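Long-range contact in Serpin48 (Tenebrio molitor, PDB 3OZQ), which probably inhibits serine proteases as a member of the serpin family, and acts as a highly specific inhibitor of the protease SPE in insect innate immunity: residues A291-A296 with L308-I313. Residues are numbered along the deposited sequence; the frame is centred on the assembly and turned at random.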
loop_
_atom_site.group_PDB
_atom_site.type_symbol
_atom_site.label_atom_id
_atom_site.label_comp_id
_atom_site.label_asym_id
_atom_site.label_seq_id
_atom_site.Cartn_x
_atom_site.Cartn_y
_atom_site.Cartn_z
ATOM N N ALA A 291 -12.767 8.192 16.641
ATOM C CA ALA A 291 -12.590 9.192 15.594
ATOM C C ALA A 291 -13.693 9.157 14.539
ATOM O O ALA A 291 -13.847 10.111 13.777
ATOM C CB ALA A 291 -11.230 9.053 14.944
ATOM N N PHE A 292 -14.439 8.053 14.490
ATOM C CA PHE A 292 -15.502 7.872 13.492
ATOM C C PHE A 292 -16.896 8.182 14.041
ATOM O O PHE A 292 -17.881 8.138 13.299
ATOM C CB PHE A 292 -15.513 6.425 12.979
ATOM C CG PHE A 292 -14.218 5.975 12.355
ATOM C CD1 PHE A 292 -13.583 6.743 11.393
ATOM C CD2 PHE A 292 -13.641 4.762 12.728
ATOM C CE1 PHE A 292 -12.390 6.291 10.796
ATOM C CE2 PHE A 292 -12.455 4.318 12.152
ATOM C CZ PHE A 292 -11.829 5.077 11.186
ATOM N N GLY A 293 -16.985 8.469 15.337
ATOM C CA GLY A 293 -18.276 8.608 15.998
ATOM C C GLY A 293 -18.466 9.887 16.793
ATOM O O GLY A 293 -17.719 10.850 16.621
ATOM N N ASP A 294 -19.467 9.892 17.672
ATOM C CA ASP A 294 -19.868 11.111 18.389
ATOM C C ASP A 294 -18.846 11.625 19.391
ATOM O O ASP A 294 -18.774 12.825 19.645
ATOM C CB ASP A 294 -21.208 10.910 19.104
ATOM C CG ASP A 294 -22.384 10.908 18.151
ATOM O OD1 ASP A 294 -22.286 11.554 17.087
ATOM O OD2 ASP A 294 -23.407 10.263 18.469
ATOM N N GLU A 295 -18.068 10.721 19.975
ATOM C CA GLU A 295 -17.078 11.113 20.971
ATOM C C GLU A 295 -15.837 11.704 20.327
ATOM O O GLU A 295 -14.862 12.021 21.014
ATOM C CB GLU A 295 -16.706 9.922 21.843
ATOM C CG GLU A 295 -17.907 9.270 22.492
ATOM C CD GLU A 295 -17.527 8.200 23.495
ATOM O OE1 GLU A 295 -17.725 7.002 23.183
ATOM O OE2 GLU A 295 -17.036 8.558 24.593
ATOM N N ALA A 296 -15.889 11.863 19.008
ATOM C CA ALA A 296 -14.723 12.244 18.217
ATOM C C ALA A 296 -14.216 13.631 18.543
ATOM O O ALA A 296 -15.001 14.564 18.744
ATOM C CB ALA A 296 -15.025 12.127 16.729
ATOM N N LEU A 308 -16.483 17.718 14.049
ATOM C CA LEU A 308 -16.022 16.903 12.931
ATOM C C LEU A 308 -15.807 15.470 13.379
ATOM O O LEU A 308 -15.509 15.213 14.540
ATOM C CB LEU A 308 -14.742 17.488 12.348
ATOM C CG LEU A 308 -14.866 18.881 11.734
ATOM C CD1 LEU A 308 -13.513 19.376 11.251
ATOM C CD2 LEU A 308 -15.884 18.902 10.597
ATOM N N VAL A 309 -16.024 14.537 12.463
ATOM C CA VAL A 309 -15.653 13.146 12.663
ATOM C C VAL A 309 -15.010 12.727 11.354
ATOM O O VAL A 309 -15.174 13.411 10.341
ATOM C CB VAL A 309 -16.864 12.243 12.944
ATOM C CG1 VAL A 309 -17.736 12.833 14.068
ATOM C CG2 VAL A 309 -17.685 12.048 11.670
ATOM N N ILE A 310 -14.264 11.625 11.360
ATOM C CA ILE A 310 -13.756 11.111 10.106
ATOM C C ILE A 310 -14.887 10.351 9.436
ATOM O O ILE A 310 -15.327 9.315 9.927
ATOM C CB ILE A 310 -12.552 10.159 10.282
ATOM C CG1 ILE A 310 -11.358 10.886 10.910
ATOM C CG2 ILE A 310 -12.154 9.584 8.943
ATOM C CD1 ILE A 310 -10.086 9.987 11.003
ATOM N N SER A 311 -15.344 10.862 8.303
ATOM C CA SER A 311 -16.503 10.283 7.634
ATOM C C SER A 311 -16.117 9.136 6.696
ATOM O O SER A 311 -16.812 8.125 6.618
ATOM C CB SER A 311 -17.251 11.364 6.858
ATOM O OG SER A 311 -17.607 12.437 7.702
ATOM N N ASN A 312 -15.030 9.315 5.960
ATOM C CA ASN A 312 -14.570 8.272 5.046
ATOM C C ASN A 312 -13.053 8.244 4.964
ATOM O O ASN A 312 -12.408 9.270 5.160
ATOM C CB ASN A 312 -15.156 8.471 3.646
ATOM C CG ASN A 312 -16.653 8.708 3.674
ATOM O OD1 ASN A 312 -17.103 9.774 4.064
ATOM N ND2 ASN A 312 -17.425 7.704 3.289
ATOM N N ILE A 313 -12.494 7.064 4.677
ATOM C CA ILE A 313 -11.073 6.938 4.390
ATOM C C ILE A 313 -10.899 6.026 3.185
ATOM O O ILE A 313 -11.204 4.847 3.243
ATOM C CB ILE A 313 -10.276 6.342 5.573
ATOM C CG1 ILE A 313 -10.610 7.071 6.875
ATOM C CG2 ILE A 313 -8.782 6.429 5.289
ATOM C CD1 ILE A 313 -9.928 6.434 8.098
HETATM O O HOH W 1 -17.704 8.225 10.534
HETATM O O HOH W 2 -14.168 17.090 16.549
#
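Phe292 and Ala291 meet Ile310 in a buried, mostly apolar contact pinned by one backbone bond, where the chain leaving helix 279-286 lies against the chain entering strand 310-321, a strand of serpin beta-sheet A, between strands 163-174 and 260-278. Ile310 N donates to Ala291 O at 2.9 Å, nearly straight (172° at the hydrogen), and this bond pins the loop to the strand at one point. The Phe292 ring presents its edge: CD1 lies 3.7 Å from Ile310 CB, while CE1 is 3.7 Å from Ile313 CD1. Ile310 CG2 and Ile313 CD1 both lie in the ring plane. Although the Phe292 side chain starts away from the strand, CG stands beside the backbone N (chi1 -58°) and the ring swings back to it. From helix 279-286, Lys280 and Lys284 touch Phe292, while Phe279 and Leu283 touch Ile313, bringing the helix into the same cluster. A water donates to Phe292 O and Ile310 O, 2.8 and 2.7 Å from its oxygen, tying the backbones together a second time. Farther along, Gly293 to Ala296 form a type I turn that sets Ala296 CB 3.9 Å from Val309 CG1, and Val309 CG1 comes within 3.2 Å of Gly293 O. An alanine in place of Phe292 would probably leave Ile313 CD1 and the Ile310 side chain without their aromatic neighbour and leave a gap between the helix and the strand. Apart from one direct bond and water-bridged carbonyls, side-chain packing makes the join.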